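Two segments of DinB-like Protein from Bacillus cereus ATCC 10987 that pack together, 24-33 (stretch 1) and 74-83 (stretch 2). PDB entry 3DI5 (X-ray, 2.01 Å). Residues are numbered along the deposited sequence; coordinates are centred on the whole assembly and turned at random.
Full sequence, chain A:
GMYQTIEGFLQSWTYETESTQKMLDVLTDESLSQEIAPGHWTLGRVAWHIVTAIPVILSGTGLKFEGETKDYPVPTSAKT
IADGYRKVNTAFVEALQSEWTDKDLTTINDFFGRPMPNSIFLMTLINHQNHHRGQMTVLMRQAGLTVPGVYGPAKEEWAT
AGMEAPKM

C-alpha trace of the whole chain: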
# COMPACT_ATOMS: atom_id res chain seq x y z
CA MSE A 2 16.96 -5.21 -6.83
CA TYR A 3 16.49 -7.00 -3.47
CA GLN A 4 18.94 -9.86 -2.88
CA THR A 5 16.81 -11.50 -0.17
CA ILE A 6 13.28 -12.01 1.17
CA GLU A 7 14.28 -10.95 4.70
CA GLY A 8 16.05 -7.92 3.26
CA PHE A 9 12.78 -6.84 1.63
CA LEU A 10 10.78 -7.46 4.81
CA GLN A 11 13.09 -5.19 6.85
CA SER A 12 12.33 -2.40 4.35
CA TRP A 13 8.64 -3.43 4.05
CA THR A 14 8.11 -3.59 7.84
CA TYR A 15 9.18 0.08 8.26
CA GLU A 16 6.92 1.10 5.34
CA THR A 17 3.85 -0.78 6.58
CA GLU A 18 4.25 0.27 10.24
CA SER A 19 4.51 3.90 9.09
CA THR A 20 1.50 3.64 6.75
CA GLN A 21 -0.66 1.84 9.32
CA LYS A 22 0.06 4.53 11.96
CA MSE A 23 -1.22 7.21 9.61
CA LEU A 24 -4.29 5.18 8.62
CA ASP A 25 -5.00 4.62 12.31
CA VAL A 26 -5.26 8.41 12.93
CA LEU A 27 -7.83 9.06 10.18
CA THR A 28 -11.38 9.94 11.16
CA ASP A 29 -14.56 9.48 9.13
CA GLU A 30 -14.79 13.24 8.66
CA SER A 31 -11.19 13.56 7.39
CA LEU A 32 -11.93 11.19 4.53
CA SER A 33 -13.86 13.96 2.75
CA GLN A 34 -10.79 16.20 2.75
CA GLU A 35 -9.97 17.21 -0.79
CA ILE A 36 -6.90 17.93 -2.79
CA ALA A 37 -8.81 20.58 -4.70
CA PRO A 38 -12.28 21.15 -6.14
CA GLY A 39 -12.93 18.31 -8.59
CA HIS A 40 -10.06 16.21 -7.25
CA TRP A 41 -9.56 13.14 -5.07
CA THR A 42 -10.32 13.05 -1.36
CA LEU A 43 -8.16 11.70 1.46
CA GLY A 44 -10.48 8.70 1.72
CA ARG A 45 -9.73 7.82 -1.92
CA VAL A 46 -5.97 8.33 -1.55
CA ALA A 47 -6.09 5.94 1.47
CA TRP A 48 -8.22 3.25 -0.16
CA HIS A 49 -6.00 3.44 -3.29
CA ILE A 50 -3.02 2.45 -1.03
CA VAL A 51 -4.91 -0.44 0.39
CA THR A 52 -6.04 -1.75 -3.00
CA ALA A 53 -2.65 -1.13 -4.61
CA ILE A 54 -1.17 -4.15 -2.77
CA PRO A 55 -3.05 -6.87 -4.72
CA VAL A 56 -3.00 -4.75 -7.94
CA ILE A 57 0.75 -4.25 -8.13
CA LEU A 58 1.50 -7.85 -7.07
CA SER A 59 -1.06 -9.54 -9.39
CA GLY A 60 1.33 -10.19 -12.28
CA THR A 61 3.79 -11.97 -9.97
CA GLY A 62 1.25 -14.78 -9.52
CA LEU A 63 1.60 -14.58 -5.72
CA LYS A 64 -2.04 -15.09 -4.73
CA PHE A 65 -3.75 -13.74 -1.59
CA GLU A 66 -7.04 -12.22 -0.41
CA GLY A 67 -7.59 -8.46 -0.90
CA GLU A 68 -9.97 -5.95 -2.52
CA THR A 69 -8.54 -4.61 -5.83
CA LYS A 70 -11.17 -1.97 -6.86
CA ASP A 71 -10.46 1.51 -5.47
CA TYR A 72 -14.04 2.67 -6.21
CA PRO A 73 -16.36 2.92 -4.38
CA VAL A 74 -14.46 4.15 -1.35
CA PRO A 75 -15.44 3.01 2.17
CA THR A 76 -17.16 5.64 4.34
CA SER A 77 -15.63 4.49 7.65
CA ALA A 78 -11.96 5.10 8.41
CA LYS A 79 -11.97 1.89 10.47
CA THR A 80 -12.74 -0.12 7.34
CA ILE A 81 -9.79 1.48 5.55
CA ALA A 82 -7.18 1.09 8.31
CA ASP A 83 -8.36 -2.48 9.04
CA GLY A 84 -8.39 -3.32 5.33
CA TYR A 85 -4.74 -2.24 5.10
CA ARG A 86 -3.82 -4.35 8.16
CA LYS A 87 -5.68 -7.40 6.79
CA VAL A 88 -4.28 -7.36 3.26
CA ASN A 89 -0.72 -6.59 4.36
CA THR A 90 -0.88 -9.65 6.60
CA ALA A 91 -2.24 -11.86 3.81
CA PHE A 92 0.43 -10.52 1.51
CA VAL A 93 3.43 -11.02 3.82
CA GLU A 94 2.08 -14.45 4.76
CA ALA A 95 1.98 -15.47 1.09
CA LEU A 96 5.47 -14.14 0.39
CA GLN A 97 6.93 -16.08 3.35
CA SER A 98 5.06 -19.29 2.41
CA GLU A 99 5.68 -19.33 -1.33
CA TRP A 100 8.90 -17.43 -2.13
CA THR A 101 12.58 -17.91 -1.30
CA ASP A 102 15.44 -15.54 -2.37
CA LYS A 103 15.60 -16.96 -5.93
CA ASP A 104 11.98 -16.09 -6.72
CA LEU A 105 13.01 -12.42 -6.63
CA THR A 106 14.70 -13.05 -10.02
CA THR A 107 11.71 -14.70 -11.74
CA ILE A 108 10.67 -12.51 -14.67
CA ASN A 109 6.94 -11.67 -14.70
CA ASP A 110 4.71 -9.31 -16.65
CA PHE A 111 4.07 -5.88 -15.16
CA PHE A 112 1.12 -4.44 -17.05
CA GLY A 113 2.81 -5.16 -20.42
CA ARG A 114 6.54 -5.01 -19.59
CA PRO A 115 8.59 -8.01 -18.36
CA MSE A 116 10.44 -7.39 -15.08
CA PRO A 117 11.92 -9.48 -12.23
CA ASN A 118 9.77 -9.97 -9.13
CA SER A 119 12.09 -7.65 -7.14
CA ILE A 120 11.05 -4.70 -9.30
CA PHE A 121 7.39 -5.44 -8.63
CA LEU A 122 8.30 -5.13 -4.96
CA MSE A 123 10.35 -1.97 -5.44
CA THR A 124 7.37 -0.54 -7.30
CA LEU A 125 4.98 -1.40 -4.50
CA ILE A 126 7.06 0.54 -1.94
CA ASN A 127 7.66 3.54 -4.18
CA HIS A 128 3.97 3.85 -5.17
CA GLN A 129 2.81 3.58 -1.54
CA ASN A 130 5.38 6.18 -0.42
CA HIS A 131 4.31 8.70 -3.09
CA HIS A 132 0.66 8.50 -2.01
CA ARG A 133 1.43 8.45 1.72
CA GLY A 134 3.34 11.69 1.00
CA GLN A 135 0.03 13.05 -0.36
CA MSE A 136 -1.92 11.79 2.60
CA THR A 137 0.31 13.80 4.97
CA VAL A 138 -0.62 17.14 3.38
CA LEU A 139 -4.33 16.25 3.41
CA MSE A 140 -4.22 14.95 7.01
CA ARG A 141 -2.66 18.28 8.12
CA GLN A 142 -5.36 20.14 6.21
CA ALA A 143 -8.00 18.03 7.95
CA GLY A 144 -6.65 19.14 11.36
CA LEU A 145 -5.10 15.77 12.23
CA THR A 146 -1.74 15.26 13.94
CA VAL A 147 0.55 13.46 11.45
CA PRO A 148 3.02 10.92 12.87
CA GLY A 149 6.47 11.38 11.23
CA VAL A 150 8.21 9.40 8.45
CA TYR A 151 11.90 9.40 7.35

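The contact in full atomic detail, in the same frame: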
# COMPACT_ATOMS: atom_id res chain seq x y z
N LEU A 24 -2.93 5.68 8.82
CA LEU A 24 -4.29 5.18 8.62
C LEU A 24 -5.05 5.11 9.91
O LEU A 24 -6.24 5.35 9.92
CB LEU A 24 -4.29 3.79 7.93
CG LEU A 24 -3.97 3.82 6.43
CD1 LEU A 24 -3.98 2.42 5.84
CD2 LEU A 24 -4.96 4.68 5.68
N ASP A 25 -4.36 4.77 11.00
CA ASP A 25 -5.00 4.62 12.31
C ASP A 25 -5.46 5.96 12.90
O ASP A 25 -6.34 5.97 13.77
CB ASP A 25 -4.06 3.90 13.31
CG ASP A 25 -3.95 2.38 13.05
OD1 ASP A 25 -4.77 1.83 12.27
OD2 ASP A 25 -3.06 1.72 13.64
N VAL A 26 -4.90 7.07 12.44
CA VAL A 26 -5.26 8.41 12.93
C VAL A 26 -6.47 9.02 12.20
O VAL A 26 -7.07 9.98 12.68
CB VAL A 26 -4.07 9.37 12.78
CG1 VAL A 26 -4.44 10.78 13.17
CG2 VAL A 26 -2.89 8.88 13.61
N LEU A 27 -6.81 8.46 11.05
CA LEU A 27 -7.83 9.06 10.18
C LEU A 27 -9.19 8.92 10.85
O LEU A 27 -9.45 7.94 11.56
CB LEU A 27 -7.82 8.41 8.76
CG LEU A 27 -6.97 9.05 7.64
CD1 LEU A 27 -5.61 9.57 8.06
CD2 LEU A 27 -6.81 8.08 6.46
N THR A 28 -10.02 9.94 10.67
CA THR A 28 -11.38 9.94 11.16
C THR A 28 -12.28 9.88 9.95
O THR A 28 -11.83 10.15 8.83
CB THR A 28 -11.69 11.22 11.94
OG1 THR A 28 -11.54 12.35 11.07
CG2 THR A 28 -10.73 11.37 13.12
N ASP A 29 -13.55 9.53 10.18
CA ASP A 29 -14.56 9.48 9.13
C ASP A 29 -14.70 10.81 8.42
O ASP A 29 -14.82 10.86 7.20
CB ASP A 29 -15.90 9.06 9.70
CG ASP A 29 -15.93 7.61 10.15
OD1 ASP A 29 -14.92 6.90 10.00
OD2 ASP A 29 -16.99 7.17 10.65
N GLU A 30 -14.66 11.89 9.20
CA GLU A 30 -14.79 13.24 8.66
C GLU A 30 -13.65 13.60 7.74
O GLU A 30 -13.87 14.20 6.68
CB GLU A 30 -14.85 14.27 9.81
CG GLU A 30 -15.21 15.69 9.36
N SER A 31 -12.43 13.24 8.14
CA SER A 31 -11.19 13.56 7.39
C SER A 31 -11.16 12.98 6.00
O SER A 31 -10.52 13.53 5.10
CB SER A 31 -9.95 13.09 8.15
OG SER A 31 -9.87 11.68 8.23
N LEU A 32 -11.86 11.87 5.81
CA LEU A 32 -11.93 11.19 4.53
C LEU A 32 -12.47 12.08 3.42
O LEU A 32 -12.11 11.88 2.25
CB LEU A 32 -12.80 9.93 4.64
CG LEU A 32 -12.31 8.86 5.62
CD1 LEU A 32 -13.15 7.63 5.40
CD2 LEU A 32 -10.79 8.55 5.49
N SER A 33 -13.30 13.07 3.77
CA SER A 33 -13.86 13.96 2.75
C SER A 33 -12.89 15.08 2.37
O SER A 33 -13.16 15.82 1.44
CB SER A 33 -15.21 14.52 3.19
OG SER A 33 -15.11 15.36 4.32
N VAL A 74 -15.34 4.01 -2.48
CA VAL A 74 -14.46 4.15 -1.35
C VAL A 74 -15.28 3.90 -0.07
O VAL A 74 -16.39 4.42 0.05
CB VAL A 74 -13.86 5.56 -1.30
CG1 VAL A 74 -12.96 5.74 -0.07
CG2 VAL A 74 -13.11 5.87 -2.59
N PRO A 75 -14.74 3.13 0.89
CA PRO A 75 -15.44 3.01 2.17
C PRO A 75 -15.72 4.33 2.86
O PRO A 75 -14.93 5.26 2.76
CB PRO A 75 -14.46 2.19 3.01
CG PRO A 75 -13.73 1.39 2.04
CD PRO A 75 -13.51 2.32 0.88
N THR A 76 -16.83 4.41 3.60
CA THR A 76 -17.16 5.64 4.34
C THR A 76 -16.64 5.68 5.78
O THR A 76 -16.67 6.74 6.43
CB THR A 76 -18.67 5.95 4.30
OG1 THR A 76 -19.43 4.87 4.85
CG2 THR A 76 -19.10 6.20 2.85
N SER A 77 -16.12 4.56 6.28
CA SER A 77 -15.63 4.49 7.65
C SER A 77 -14.14 4.32 7.65
O SER A 77 -13.63 3.44 6.95
CB SER A 77 -16.27 3.31 8.38
OG SER A 77 -15.39 2.82 9.37
N ALA A 78 -13.43 5.14 8.42
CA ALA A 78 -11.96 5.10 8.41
C ALA A 78 -11.46 3.80 9.06
O ALA A 78 -10.34 3.34 8.79
CB ALA A 78 -11.36 6.33 9.08
N LYS A 79 -12.32 3.17 9.85
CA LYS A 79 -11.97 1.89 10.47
C LYS A 79 -11.91 0.79 9.43
O LYS A 79 -11.05 -0.08 9.51
CB LYS A 79 -12.93 1.50 11.59
CG LYS A 79 -12.25 0.64 12.64
CD LYS A 79 -13.19 0.24 13.79
CE LYS A 79 -13.49 -1.24 13.78
NZ LYS A 79 -12.28 -2.03 14.13
N THR A 80 -12.82 0.82 8.46
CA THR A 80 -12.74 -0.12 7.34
C THR A 80 -11.45 0.01 6.56
O THR A 80 -10.87 -1.00 6.17
CB THR A 80 -13.93 0.02 6.38
OG1 THR A 80 -15.14 -0.16 7.11
CG2 THR A 80 -13.88 -1.04 5.29
N ILE A 81 -11.00 1.23 6.33
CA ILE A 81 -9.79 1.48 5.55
C ILE A 81 -8.52 1.01 6.28
O ILE A 81 -7.72 0.24 5.73
CB ILE A 81 -9.68 2.97 5.15
CG1 ILE A 81 -10.91 3.38 4.29
CG2 ILE A 81 -8.34 3.26 4.41
CD1 ILE A 81 -10.92 4.82 3.81
N ALA A 82 -8.33 1.47 7.50
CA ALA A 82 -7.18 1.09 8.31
C ALA A 82 -7.13 -0.43 8.56
O ALA A 82 -6.05 -1.04 8.51
CB ALA A 82 -7.21 1.87 9.64
N ASP A 83 -8.29 -1.04 8.81
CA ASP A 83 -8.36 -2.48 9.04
C ASP A 83 -8.11 -3.27 7.77
O ASP A 83 -7.37 -4.24 7.78
CB ASP A 83 -9.70 -2.87 9.66
CG ASP A 83 -9.82 -2.44 11.11
OD1 ASP A 83 -8.99 -1.60 11.57
OD2 ASP A 83 -10.74 -2.91 11.80
O HOH W 1 -14.10 4.82 11.93

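A single direct hydrogen bond joins the two stretches, and it falls at the first turn of a helix: Ala78 N donates to Asp29 OD1 at 2.8 Å with an N-H...O angle of 174°. Amide groups in the first turn of a helix lack the usual carbonyl partner, and here a carboxylate from a segment more than 40 residues away in sequence supplies one. The CA-to-CB bond of Asp29 points sideways, but its m rotamer brings the carboxylate to the helix start, with OD1 3.4 Å from Ser77 CA. Water 1 extends the link, donating to Asp29 OD1 (3.0 Å) and accepting a weak bond from Lys79 N (3.2 Å). Within stretch 2, Ser77 is the N-cap: its OG accepts weak bonds from Lys79 N (3.1 Å) and Thr80 N (3.4 Å).

Beside this polar site, the alanine methyls pack against both backbone carbonyls and leucine side chains. Ala78 CB lies 3.5 Å from Leu27 O and 4.1 Å from Leu27 CB. One helical turn on, Ala82 CB sits 3.6 Å from Leu24 O and 3.9 Å from Leu24 CB. At these alanines the backbones come close: CA of Leu24 is 5.0 Å from CA of Ala82, and CA of Asp29 is 5.1 Å from CA of Ala78. Ile81 packs against two leucines, its CG2 3.9 Å from Leu24 CD2 and its CD1 3.9 Å from Leu32 CD1. Leu32 CD1 also lies 3.8 Å from Thr76 O, so Leu32 also touches the loop leading into the helix.

Within stretch 1, Thr28 and Ser31 are linked twice: Ser31 OG donates to Thr28 O (2.6 Å), while Ser31 N donates to Thr28 OG1 (3.2 Å). On stretch 2, the CA-to-CB bond of Lys79 points away from stretch 1, and its NZ forms a salt bridge with Asp83 OD2 at 2.9 Å.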